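Local atomic coordinates of Serine/threonine-protein kinase PknI (Mycobacterium tuberculosis, PDB entry 5XLL), a protein that phosphorylates proteins on serine and threonine and slows mycobacterial growth in the infected host, this piece being its extracellular sensor domain, crystallised as a dimer. Residues Ala49-Leu54 with Arg68-Gln73; Thr60-Pro65 with Pro150-Pro155; Ser81-Val86 with Ala101-Leu106. All coordinates share one frame; numbering follows the deposited sequence.

Contact 1: Ala49-Leu54 with Arg68-Gln73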
ATOM      1  N   ALA B  49      16.809   1.226  -8.008  1.00 48.09           N
ATOM      2  CA  ALA B  49      17.891   0.626  -7.245  1.00 45.14           C
ATOM      3  C   ALA B  49      17.850  -0.883  -7.378  1.00 47.02           C
ATOM      4  O   ALA B  49      16.771  -1.478  -7.538  1.00 42.94           O
ATOM      5  CB  ALA B  49      17.834   1.031  -5.802  1.00 38.45           C
ATOM      6  N   ALA B  50      19.032  -1.495  -7.319  1.00 41.57           N
ATOM      7  CA  ALA B  50      19.142  -2.952  -7.325  1.00 45.83           C
ATOM      8  C   ALA B  50      20.011  -3.400  -6.163  1.00 39.88           C
ATOM      9  O   ALA B  50      20.905  -2.665  -5.700  1.00 38.47           O
ATOM     10  CB  ALA B  50      19.697  -3.481  -8.659  1.00 47.45           C
ATOM     11  N   ALA B  51      19.746  -4.612  -5.689  1.00 41.18           N
ATOM     12  CA  ALA B  51      20.446  -5.122  -4.523  1.00 41.14           C
ATOM     13  C   ALA B  51      20.750  -6.605  -4.675  1.00 46.75           C
ATOM     14  O   ALA B  51      19.878  -7.399  -5.079  1.00 41.20           O
ATOM     15  CB  ALA B  51      19.638  -4.872  -3.244  1.00 39.47           C
ATOM     16  N   THR B  52      21.990  -6.964  -4.339  1.00 38.36           N
ATOM     17  CA  THR B  52      22.412  -8.348  -4.312  1.00 38.76           C
ATOM     18  C   THR B  52      22.433  -8.778  -2.857  1.00 33.64           C
ATOM     19  O   THR B  52      22.986  -8.079  -2.002  1.00 36.36           O
ATOM     20  CB  THR B  52      23.841  -8.496  -4.887  1.00 41.89           C
ATOM     21  OG1 THR B  52      23.830  -8.184  -6.284  1.00 41.58           O
ATOM     22  CG2 THR B  52      24.358  -9.916  -4.663  1.00 36.95           C
HETATM   23  N   MSE B  53      21.860  -9.930  -2.556  1.00 31.79           N
HETATM   24  CA  MSE B  53      21.810 -10.353  -1.168  1.00 36.41           C
HETATM   25  C   MSE B  53      23.149 -10.916  -0.692  1.00 38.78           C
HETATM   26  O   MSE B  53      23.818 -11.672  -1.410  1.00 38.81           O
HETATM   27  CB  MSE B  53      20.679 -11.355  -0.943  1.00 39.50           C
HETATM   28  CG  MSE B  53      20.476 -11.675   0.524  1.00 43.80           C
HETATM   29 SE   MSE B  53      18.977 -12.908   0.796  0.87 60.72          SE
HETATM   30  CE  MSE B  53      19.306 -13.229   2.682  1.00 54.54           C
ATOM     31  N   LEU B  54      23.537 -10.531   0.520  1.00 43.35           N
ATOM     32  CA  LEU B  54      24.847 -10.889   1.053  1.00 45.57           C
ATOM     33  C   LEU B  54      24.699 -12.076   1.978  1.00 51.89           C
ATOM     34  O   LEU B  54      23.588 -12.424   2.368  1.00 47.97           O
ATOM     35  CB  LEU B  54      25.477  -9.699   1.776  1.00 41.29           C
ATOM     36  CG  LEU B  54      25.646  -8.453   0.891  1.00 46.03           C
ATOM     37  CD1 LEU B  54      26.197  -7.252   1.688  1.00 42.55           C
ATOM     38  CD2 LEU B  54      26.546  -8.756  -0.314  1.00 44.30           C
ATOM     39  N   ARG B  68      17.862 -13.860  -6.630  1.00 56.76           N
ATOM     40  CA  ARG B  68      17.454 -12.894  -7.656  1.00 61.89           C
ATOM     41  C   ARG B  68      17.708 -11.460  -7.174  1.00 56.08           C
ATOM     42  O   ARG B  68      17.438 -11.141  -6.007  1.00 54.02           O
ATOM     43  CB  ARG B  68      15.973 -13.086  -8.003  1.00 70.26           C
ATOM     44  CG  ARG B  68      15.382 -12.027  -8.939  1.00 75.68           C
ATOM     45  CD  ARG B  68      13.989 -12.433  -9.451  1.00 87.93           C
ATOM     46  NE  ARG B  68      14.047 -13.531 -10.423  1.00 92.96           N
ATOM     47  CZ  ARG B  68      13.095 -14.448 -10.582  1.00 96.51           C
ATOM     48  NH1 ARG B  68      12.001 -14.419  -9.825  1.00 99.43           N
ATOM     49  NH2 ARG B  68      13.241 -15.407 -11.492  1.00 97.22           N
ATOM     50  N   PRO B  69      18.262 -10.598  -8.053  1.00 53.72           N
ATOM     51  CA  PRO B  69      18.571  -9.226  -7.616  1.00 51.53           C
ATOM     52  C   PRO B  69      17.306  -8.454  -7.206  1.00 52.40           C
ATOM     53  O   PRO B  69      16.300  -8.447  -7.930  1.00 52.13           O
ATOM     54  CB  PRO B  69      19.196  -8.581  -8.862  1.00 51.82           C
ATOM     55  CG  PRO B  69      19.690  -9.726  -9.689  1.00 57.90           C
ATOM     56  CD  PRO B  69      18.710 -10.852  -9.435  1.00 55.05           C
ATOM     57  N   PHE B  70      17.386  -7.796  -6.057  1.00 50.24           N
ATOM     58  CA  PHE B  70      16.267  -7.084  -5.479  1.00 49.45           C
ATOM     59  C   PHE B  70      16.054  -5.732  -6.167  1.00 52.39           C
ATOM     60  O   PHE B  70      16.854  -4.801  -6.013  1.00 50.68           O
ATOM     61  CB  PHE B  70      16.539  -6.891  -3.985  1.00 51.21           C
ATOM     62  CG  PHE B  70      15.364  -6.380  -3.209  1.00 50.19           C
ATOM     63  CD1 PHE B  70      14.072  -6.615  -3.641  1.00 55.34           C
ATOM     64  CD2 PHE B  70      15.556  -5.657  -2.049  1.00 46.74           C
ATOM     65  CE1 PHE B  70      12.985  -6.141  -2.909  1.00 57.95           C
ATOM     66  CE2 PHE B  70      14.479  -5.174  -1.320  1.00 52.88           C
ATOM     67  CZ  PHE B  70      13.190  -5.414  -1.753  1.00 51.71           C
ATOM     68  N   LEU B  71      14.970  -5.619  -6.921  1.00 41.72           N
ATOM     69  CA  LEU B  71      14.690  -4.396  -7.648  1.00 42.58           C
ATOM     70  C   LEU B  71      13.752  -3.474  -6.859  1.00 46.81           C
ATOM     71  O   LEU B  71      12.673  -3.889  -6.433  1.00 46.99           O
ATOM     72  CB  LEU B  71      14.070  -4.723  -9.012  1.00 51.94           C
ATOM     73  CG  LEU B  71      14.600  -3.965 -10.245  1.00 62.37           C
ATOM     74  CD1 LEU B  71      13.802  -2.702 -10.541  1.00 59.40           C
ATOM     75  CD2 LEU B  71      16.085  -3.632 -10.072  1.00 61.54           C
HETATM   76  N   MSE B  72      14.163  -2.222  -6.683  1.00 38.99           N
HETATM   77  CA  MSE B  72      13.304  -1.213  -6.081  1.00 48.26           C
HETATM   78  C   MSE B  72      13.239   0.014  -6.974  1.00 51.73           C
HETATM   79  O   MSE B  72      14.226   0.387  -7.613  1.00 52.02           O
HETATM   80  CB  MSE B  72      13.810  -0.797  -4.696  1.00 40.61           C
HETATM   81  CG  MSE B  72      13.912  -1.932  -3.684  1.00 42.78           C
HETATM   82 SE   MSE B  72      14.093  -1.173  -1.855  0.87 48.25          SE
HETATM   83  CE  MSE B  72      12.139  -0.905  -1.531  1.00 37.68           C
ATOM     84  N   GLN B  73      12.069   0.640  -7.008  1.00 55.28           N
ATOM     85  CA  GLN B  73      11.866   1.868  -7.776  1.00 57.81           C
ATOM     86  C   GLN B  73      11.391   2.996  -6.846  1.00 58.37           C
ATOM     87  O   GLN B  73      10.525   2.795  -5.969  1.00 55.87           O
ATOM     88  CB  GLN B  73      10.844   1.628  -8.887  1.00 60.01           C
ATOM     89  CG  GLN B  73      10.605   2.841  -9.770  1.00 74.16           C
ATOM     90  CD  GLN B  73       9.636   2.557 -10.911  1.00 85.11           C
ATOM     91  OE1 GLN B  73       9.032   1.479 -10.985  1.00 85.59           O
ATOM     92  NE2 GLN B  73       9.485   3.530 -11.811  1.00 90.25           N
TER
HETATM   93  O   HOH W   1      20.220 -10.772  -4.548  1.00 49.24           O
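A49 and the selenomethionine M72 exchange two backbone hydrogen bonds that are almost perfectly straight. A49 N gives its hydrogen to M72 O over 2.7 Å, and M72 N gives its own to A49 O over 2.8 Å, so the two residues form an antiparallel hydrogen-bonded pair. The bonding is less regular toward F70. F70 N still makes a good bond to A51 O, lying in the plane of that carbonyl, whereas the reverse bond from A51 N to F70 O is weak, bent to 124° at the hydrogen. F70 O also lies 3.2 Å from A50 CA, in a CA-H...O contact. Past this end M53 N turns to a water, 2.7 Å away, which also lies near R68 O.

The bonds join two neighbouring strands, 47-53 and 70-75, of a wholly antiparallel sheet in which strands follow one another in chain order. The axes of 49-53 and 70-73 approach to 4.7 Å, at 157° between their directions.

Apolar contacts occupy both faces. On the face of A49, A51, F70 and M72, A51 CB lies 3.8 Å from F70 CB and near the plane of the phenyl ring at its edge. F70 has CG anti to its backbone N (chi1 -170°), which carries the ring away from strand 47-53 and toward W36 and S81. Over one face of the ring, offset toward the rim, sits M72 CG. The small side chains of A49 and A51 are probably suited to this face, where F70, M72, W36, F38 and W79 crowd around them. On the other face L71 CD2 reaches back to A50 CB, at 3.9 Å, and also rests against A49 O.

Contact 2: Thr60-Pro65 with Pro150-Pro155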
ATOM      1  N   THR B  60      30.650  -9.968   3.820  1.00 52.02           N
ATOM      2  CA  THR B  60      31.594  -9.606   2.775  1.00 55.17           C
ATOM      3  C   THR B  60      31.310 -10.392   1.505  1.00 51.83           C
ATOM      4  O   THR B  60      31.821 -10.059   0.439  1.00 50.96           O
ATOM      5  CB  THR B  60      33.068  -9.845   3.208  1.00 60.55           C
ATOM      6  OG1 THR B  60      33.296 -11.244   3.395  1.00 59.68           O
ATOM      7  CG2 THR B  60      33.380  -9.111   4.511  1.00 58.60           C
ATOM      8  N   GLN B  61      30.492 -11.436   1.613  1.00 56.56           N
ATOM      9  CA  GLN B  61      30.289 -12.334   0.482  1.00 54.58           C
ATOM     10  C   GLN B  61      28.844 -12.329  -0.022  1.00 54.70           C
ATOM     11  O   GLN B  61      27.902 -12.145   0.754  1.00 51.72           O
ATOM     12  CB  GLN B  61      30.725 -13.767   0.846  1.00 64.72           C
ATOM     13  CG  GLN B  61      32.117 -13.878   1.508  1.00 68.00           C
ATOM     14  CD  GLN B  61      33.268 -13.565   0.553  1.00 76.11           C
ATOM     15  OE1 GLN B  61      33.185 -13.840  -0.651  1.00 76.45           O
ATOM     16  NE2 GLN B  61      34.353 -12.991   1.089  1.00 75.19           N
ATOM     17  N   ALA B  62      28.676 -12.527  -1.326  1.00 50.41           N
ATOM     18  CA  ALA B  62      27.356 -12.680  -1.914  1.00 47.98           C
ATOM     19  C   ALA B  62      26.759 -13.965  -1.373  1.00 51.69           C
ATOM     20  O   ALA B  62      27.485 -14.935  -1.144  1.00 53.97           O
ATOM     21  CB  ALA B  62      27.456 -12.750  -3.422  1.00 46.80           C
ATOM     22  N   LYS B  63      25.452 -13.973  -1.135  1.00 42.99           N
ATOM     23  CA  LYS B  63      24.768 -15.211  -0.748  1.00 49.67           C
ATOM     24  C   LYS B  63      24.734 -16.186  -1.938  1.00 49.97           C
ATOM     25  O   LYS B  63      24.450 -15.779  -3.079  1.00 44.89           O
ATOM     26  CB  LYS B  63      23.340 -14.896  -0.268  1.00 49.19           C
ATOM     27  CG  LYS B  63      22.436 -16.133  -0.040  1.00 53.79           C
ATOM     28  CD  LYS B  63      22.561 -16.689   1.376  1.00 58.92           C
ATOM     29  CE  LYS B  63      21.787 -18.017   1.544  1.00 68.79           C
ATOM     30  NZ  LYS B  63      22.451 -19.183   0.875  1.00 66.58           N
ATOM     31  N   THR B  64      25.039 -17.461  -1.687  1.00 56.55           N
ATOM     32  CA  THR B  64      24.919 -18.482  -2.740  1.00 63.13           C
ATOM     33  C   THR B  64      23.949 -19.604  -2.378  1.00 66.55           C
ATOM     34  O   THR B  64      23.823 -19.961  -1.201  1.00 69.10           O
ATOM     35  CB  THR B  64      26.274 -19.133  -3.145  1.00 66.20           C
ATOM     36  OG1 THR B  64      27.062 -19.385  -1.976  1.00 65.86           O
ATOM     37  CG2 THR B  64      27.029 -18.253  -4.130  1.00 63.38           C
ATOM     38  N   PRO B  65      23.259 -20.169  -3.390  1.00 62.61           N
ATOM     39  CA  PRO B  65      23.277 -19.799  -4.818  1.00 61.95           C
ATOM     40  C   PRO B  65      22.666 -18.417  -5.043  1.00 55.46           C
ATOM     41  O   PRO B  65      21.952 -17.948  -4.164  1.00 56.49           O
ATOM     42  CB  PRO B  65      22.409 -20.885  -5.472  1.00 61.05           C
ATOM     43  CG  PRO B  65      21.497 -21.344  -4.380  1.00 61.82           C
ATOM     44  CD  PRO B  65      22.333 -21.286  -3.126  1.00 63.33           C
ATOM     45  N   PRO B 150      34.073  -5.518  -1.737  1.00 71.25           N
ATOM     46  CA  PRO B 150      34.798  -5.628  -3.013  1.00 66.03           C
ATOM     47  C   PRO B 150      34.476  -6.912  -3.784  1.00 70.25           C
ATOM     48  O   PRO B 150      34.532  -6.926  -5.028  1.00 68.59           O
ATOM     49  CB  PRO B 150      36.274  -5.622  -2.584  1.00 72.41           C
ATOM     50  CG  PRO B 150      36.259  -6.095  -1.137  1.00 75.43           C
ATOM     51  CD  PRO B 150      34.975  -5.543  -0.569  1.00 69.77           C
ATOM     52  N   ALA B 151      34.145  -7.983  -3.062  1.00 51.41           N
ATOM     53  CA  ALA B 151      33.919  -9.273  -3.722  1.00 53.60           C
ATOM     54  C   ALA B 151      32.542  -9.417  -4.377  1.00 49.52           C
ATOM     55  O   ALA B 151      32.169 -10.526  -4.751  1.00 54.15           O
ATOM     56  CB  ALA B 151      34.146 -10.419  -2.735  1.00 58.11           C
ATOM     57  N   VAL B 152      31.793  -8.318  -4.520  1.00 59.77           N
ATOM     58  CA  VAL B 152      30.358  -8.400  -4.864  1.00 52.61           C
ATOM     59  C   VAL B 152      29.910  -7.409  -5.939  1.00 53.05           C
ATOM     60  O   VAL B 152      30.053  -6.195  -5.786  1.00 51.61           O
ATOM     61  CB  VAL B 152      29.455  -8.201  -3.610  1.00 48.36           C
ATOM     62  CG1 VAL B 152      27.983  -8.062  -4.002  1.00 42.03           C
ATOM     63  CG2 VAL B 152      29.633  -9.344  -2.638  1.00 47.53           C
ATOM     64  N   THR B 153      29.352  -7.932  -7.021  1.00 61.36           N
ATOM     65  CA  THR B 153      28.828  -7.073  -8.077  1.00 62.00           C
ATOM     66  C   THR B 153      27.362  -6.781  -7.785  1.00 59.90           C
ATOM     67  O   THR B 153      26.670  -7.604  -7.180  1.00 58.34           O
ATOM     68  CB  THR B 153      28.885  -7.766  -9.452  1.00 61.64           C
ATOM     69  OG1 THR B 153      27.633  -8.418  -9.705  1.00 70.48           O
ATOM     70  CG2 THR B 153      30.006  -8.806  -9.491  1.00 66.49           C
ATOM     71  N   VAL B 154      26.881  -5.622  -8.207  1.00 46.93           N
ATOM     72  CA  VAL B 154      25.453  -5.419  -8.279  1.00 49.08           C
ATOM     73  C   VAL B 154      25.120  -5.095  -9.721  1.00 48.81           C
ATOM     74  O   VAL B 154      25.796  -4.272 -10.344  1.00 55.45           O
ATOM     75  CB  VAL B 154      24.980  -4.319  -7.314  1.00 48.41           C
ATOM     76  CG1 VAL B 154      23.465  -4.150  -7.403  1.00 42.91           C
ATOM     77  CG2 VAL B 154      25.403  -4.675  -5.901  1.00 44.95           C
ATOM     78  N   PRO B 155      24.098  -5.760 -10.274  1.00 45.52           N
ATOM     79  CA  PRO B 155      23.768  -5.468 -11.676  1.00 51.15           C
ATOM     80  C   PRO B 155      23.224  -4.055 -11.796  1.00 59.41           C
ATOM     81  O   PRO B 155      22.803  -3.482 -10.779  1.00 55.16           O
ATOM     82  CB  PRO B 155      22.635  -6.459 -11.997  1.00 52.01           C
ATOM     83  CG  PRO B 155      22.626  -7.454 -10.851  1.00 52.68           C
ATOM     84  CD  PRO B 155      23.167  -6.724  -9.659  1.00 43.73           C
TER
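Q61 and A62 run alongside A151 and V152 in the same chain direction, with CA atoms 6.3 Å apart for Q61 and A151 and 6.0 Å for A62 and V152, before the two segments diverge. Neither has regular secondary structure: 60-65 belongs to the loop between strands 47-53 and 70-75, whereas the tail that follows the last strand of the sheet supplies 150-155. The contact is therefore loop against tail at the surface, made by van der Waals touch.

V152 contributes most through one methyl. Its CG2, placed anti to the carbonyl carbon, comes within 3.6 Å of A62 N, rests against T60 O, and meets A62 CB at 4.1 Å. A branched valine suits this position because the side chain can also lie on T52, A37 and L54, so it links the loop to side chains of strands 36-42 and 47-53. The small A62 points its methyl toward the tail and lets the valine come close to the loop backbone.

The bent chain of Q61 brings its amide oxygen near the A151 methyl: CG lies beside the glutamine's own backbone N, and a chi2 of -69° folds the amide back toward the tail. Q61 NE2 makes a weak hydrogen bond to T60 OG1, which is also bonded to D58. At the other corner of the amide, Q61 OE1 lies 4.1 Å from A151 CB.

Contact 3: Ser81-Val86 with Ala101-Leu106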
ATOM      1  N   SER B  81       9.555  -1.998  -3.868  1.00 37.44           N
ATOM      2  CA  SER B  81       9.854  -3.143  -4.716  1.00 41.72           C
ATOM      3  C   SER B  81       8.601  -3.648  -5.438  1.00 51.67           C
ATOM      4  O   SER B  81       7.477  -3.243  -5.117  1.00 47.04           O
ATOM      5  CB  SER B  81      10.460  -4.275  -3.889  1.00 43.40           C
ATOM      6  OG  SER B  81       9.491  -4.941  -3.085  1.00 39.80           O
ATOM      7  N   ARG B  82       8.801  -4.541  -6.407  1.00 65.44           N
ATOM      8  CA  ARG B  82       7.693  -5.142  -7.156  1.00 65.95           C
ATOM      9  C   ARG B  82       7.024  -6.255  -6.386  1.00 66.71           C
ATOM     10  O   ARG B  82       7.692  -7.057  -5.718  1.00 65.58           O
ATOM     11  CB  ARG B  82       8.185  -5.732  -8.477  1.00 70.38           C
ATOM     12  CG  ARG B  82       8.639  -4.707  -9.471  1.00 79.31           C
ATOM     13  CD  ARG B  82       7.638  -3.569  -9.595  1.00 81.55           C
ATOM     14  NE  ARG B  82       8.185  -2.517 -10.450  1.00 91.40           N
ATOM     15  CZ  ARG B  82       9.078  -1.621 -10.039  1.00 88.39           C
ATOM     16  NH1 ARG B  82       9.518  -1.644  -8.778  1.00 80.51           N
ATOM     17  NH2 ARG B  82       9.534  -0.704 -10.888  1.00 87.33           N
ATOM     18  N   PRO B  83       5.698  -6.333  -6.506  1.00 62.40           N
ATOM     19  CA  PRO B  83       4.948  -7.395  -5.838  1.00 61.07           C
ATOM     20  C   PRO B  83       5.419  -8.751  -6.330  1.00 64.87           C
ATOM     21  O   PRO B  83       5.429  -8.982  -7.544  1.00 71.20           O
ATOM     22  CB  PRO B  83       3.509  -7.134  -6.297  1.00 66.17           C
ATOM     23  CG  PRO B  83       3.463  -5.638  -6.550  1.00 62.68           C
ATOM     24  CD  PRO B  83       4.818  -5.332  -7.142  1.00 65.11           C
ATOM     25  N   GLU B  84       5.835  -9.616  -5.410  1.00 58.93           N
ATOM     26  CA  GLU B  84       6.197 -10.985  -5.755  1.00 64.46           C
ATOM     27  C   GLU B  84       5.021 -11.872  -5.422  1.00 65.21           C
ATOM     28  O   GLU B  84       4.565 -11.900  -4.276  1.00 62.61           O
ATOM     29  CB  GLU B  84       7.394 -11.478  -4.937  1.00 62.66           C
ATOM     30  CG  GLU B  84       8.563 -10.528  -4.855  1.00 73.32           C
ATOM     31  CD  GLU B  84       9.623 -10.824  -5.891  1.00 82.41           C
ATOM     32  OE1 GLU B  84      10.747 -10.282  -5.754  1.00 84.96           O
ATOM     33  OE2 GLU B  84       9.328 -11.592  -6.840  1.00 81.49           O
ATOM     34  N   THR B  85       4.535 -12.608  -6.410  1.00 66.93           N
ATOM     35  CA  THR B  85       3.496 -13.587  -6.149  1.00 67.55           C
ATOM     36  C   THR B  85       4.122 -14.785  -5.449  1.00 69.71           C
ATOM     37  O   THR B  85       4.921 -15.529  -6.027  1.00 74.90           O
ATOM     38  CB  THR B  85       2.720 -13.995  -7.432  1.00 65.45           C
ATOM     39  OG1 THR B  85       1.949 -12.874  -7.879  1.00 62.50           O
ATOM     40  CG2 THR B  85       1.771 -15.151  -7.140  1.00 68.83           C
ATOM     41  N   VAL B  86       3.764 -14.942  -4.181  1.00 66.92           N
ATOM     42  CA  VAL B  86       4.310 -15.996  -3.340  1.00 68.64           C
ATOM     43  C   VAL B  86       3.186 -16.895  -2.835  1.00 73.68           C
ATOM     44  O   VAL B  86       2.157 -16.413  -2.333  1.00 68.90           O
ATOM     45  CB  VAL B  86       5.046 -15.399  -2.122  1.00 66.41           C
ATOM     46  CG1 VAL B  86       5.734 -16.488  -1.333  1.00 66.40           C
ATOM     47  CG2 VAL B  86       6.039 -14.341  -2.566  1.00 65.54           C
ATOM     48  N   ALA B 101      -2.475 -18.005  -2.068  1.00 65.27           N
ATOM     49  CA  ALA B 101      -1.736 -17.130  -2.968  1.00 66.73           C
ATOM     50  C   ALA B 101      -1.575 -15.768  -2.318  1.00 57.45           C
ATOM     51  O   ALA B 101      -2.570 -15.143  -1.933  1.00 49.10           O
ATOM     52  CB  ALA B 101      -2.469 -16.989  -4.303  1.00 63.02           C
ATOM     53  N   THR B 102      -0.324 -15.319  -2.216  1.00 52.04           N
ATOM     54  CA  THR B 102      -0.000 -14.021  -1.627  1.00 48.76           C
ATOM     55  C   THR B 102       0.823 -13.132  -2.552  1.00 46.08           C
ATOM     56  O   THR B 102       1.622 -13.613  -3.349  1.00 52.94           O
ATOM     57  CB  THR B 102       0.784 -14.167  -0.298  1.00 47.82           C
ATOM     58  OG1 THR B 102       2.104 -14.667  -0.563  1.00 53.00           O
ATOM     59  CG2 THR B 102       0.066 -15.105   0.636  1.00 48.14           C
ATOM     60  N   THR B 103       0.628 -11.827  -2.434  1.00 55.29           N
ATOM     61  CA  THR B 103       1.508 -10.871  -3.084  1.00 55.70           C
ATOM     62  C   THR B 103       2.332 -10.184  -1.983  1.00 58.30           C
ATOM     63  O   THR B 103       1.765  -9.783  -0.953  1.00 49.42           O
ATOM     64  CB  THR B 103       0.686  -9.863  -3.897  1.00 54.92           C
ATOM     65  OG1 THR B 103       0.508 -10.369  -5.229  1.00 67.26           O
ATOM     66  CG2 THR B 103       1.366  -8.521  -3.962  1.00 59.12           C
ATOM     67  N   GLN B 104       3.655 -10.094  -2.168  1.00 60.19           N
ATOM     68  CA  GLN B 104       4.530  -9.412  -1.200  1.00 55.52           C
ATOM     69  C   GLN B 104       5.420  -8.360  -1.824  1.00 53.89           C
ATOM     70  O   GLN B 104       6.006  -8.589  -2.877  1.00 57.62           O
ATOM     71  CB  GLN B 104       5.442 -10.405  -0.492  1.00 55.49           C
ATOM     72  CG  GLN B 104       4.728 -11.597   0.076  1.00 59.72           C
ATOM     73  CD  GLN B 104       5.690 -12.554   0.739  1.00 65.24           C
ATOM     74  OE1 GLN B 104       6.905 -12.306   0.770  1.00 67.19           O
ATOM     75  NE2 GLN B 104       5.157 -13.656   1.281  1.00 64.40           N
ATOM     76  N   LEU B 105       5.550  -7.223  -1.151  1.00 49.18           N
ATOM     77  CA  LEU B 105       6.527  -6.209  -1.534  1.00 47.04           C
ATOM     78  C   LEU B 105       7.097  -5.522  -0.300  1.00 48.95           C
ATOM     79  O   LEU B 105       6.617  -5.744   0.824  1.00 44.98           O
ATOM     80  CB  LEU B 105       5.913  -5.168  -2.462  1.00 54.15           C
ATOM     81  CG  LEU B 105       4.632  -4.445  -2.021  1.00 54.13           C
ATOM     82  CD1 LEU B 105       4.852  -3.458  -0.876  1.00 51.69           C
ATOM     83  CD2 LEU B 105       3.998  -3.730  -3.231  1.00 57.30           C
ATOM     84  N   LEU B 106       8.081  -4.652  -0.533  1.00 40.80           N
ATOM     85  CA  LEU B 106       8.683  -3.835   0.519  1.00 37.59           C
ATOM     86  C   LEU B 106       8.586  -2.376   0.124  1.00 38.19           C
ATOM     87  O   LEU B 106       8.958  -2.000  -0.999  1.00 35.99           O
ATOM     88  CB  LEU B 106      10.163  -4.187   0.700  1.00 32.74           C
ATOM     89  CG  LEU B 106      10.959  -3.347   1.710  1.00 34.35           C
ATOM     90  CD1 LEU B 106      10.366  -3.492   3.106  1.00 29.19           C
ATOM     91  CD2 LEU B 106      12.421  -3.782   1.715  1.00 29.78           C
TER
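The backbones of E84-V86 and T102-Q104 pair antiparallel, the axes of 84-86 and 101-106 coming within 4.6 Å at an angle of 144° between their directions. E84 with Q104 and V86 with T102 are hydrogen-bonded pairs, and T85 with T103 is the non-hydrogen-bonded pair between them. These are the two arms of the hairpin formed by strands 78-91 and 97-110. The regular ladder is interrupted around R82 and P83, where strand 78-91 carries one extra residue: the register of E84 with Q104 would set R82 opposite L106, yet it is S81 that bonds there. S81 N bonds L106 O at 2.9 Å, while L106 N turns to the serine hydroxyl instead of a carbonyl. S81 OG stands between its own backbone N and carbonyl carbon (chi1 74°), and from there it accepts that N-H over 2.9 Å.

On the face of E84, V86, T102 and Q104, the extended chain of Q104 crosses the isopropyl group of V86 at about a right angle, with Q104 CD 3.8 Å from V86 CG2. The V86 side chain offers only hydrocarbon, against which the Q104 amide lies. On the T85 and T103 side, P83 CB presses on T103 CG2 at 3.5 Å, tighter than usual. The P83 ring lies side by side with L105, P83 CG being 3.9 Å from L105 CD2.

V86 O receives T102 N at 2.7 Å, and T102 OG1 also points to it at a distance so short that its exact value is doubtful. At the slipped register, the S81 hydroxyl takes the place of a carbonyl and satisfies L106 N.

Overall arrangement
Followed from the N terminus, the chain reaches strand 47-53 and passes through the loop holding residues 60-65 before contact 1 pairs that strand with 70-75 and closes a short connection. Contact 2 opens inside this connection and closes only at 150-155, so contacts 1 and 2 cross; they touch where M53 meets K63 and T52 meets T153. Contact 3, in series with contact 1, closes the hairpin of strands 78-91 and 97-110 and lies nested within the long excursion closed by contact 2, about 13 Å away at the nearest atoms. Strands 70-75 and 78-91 are neighbours, so contacts 1 and 3 share one sheet, while contact 2 ties the C-terminal tail to a loop beside it.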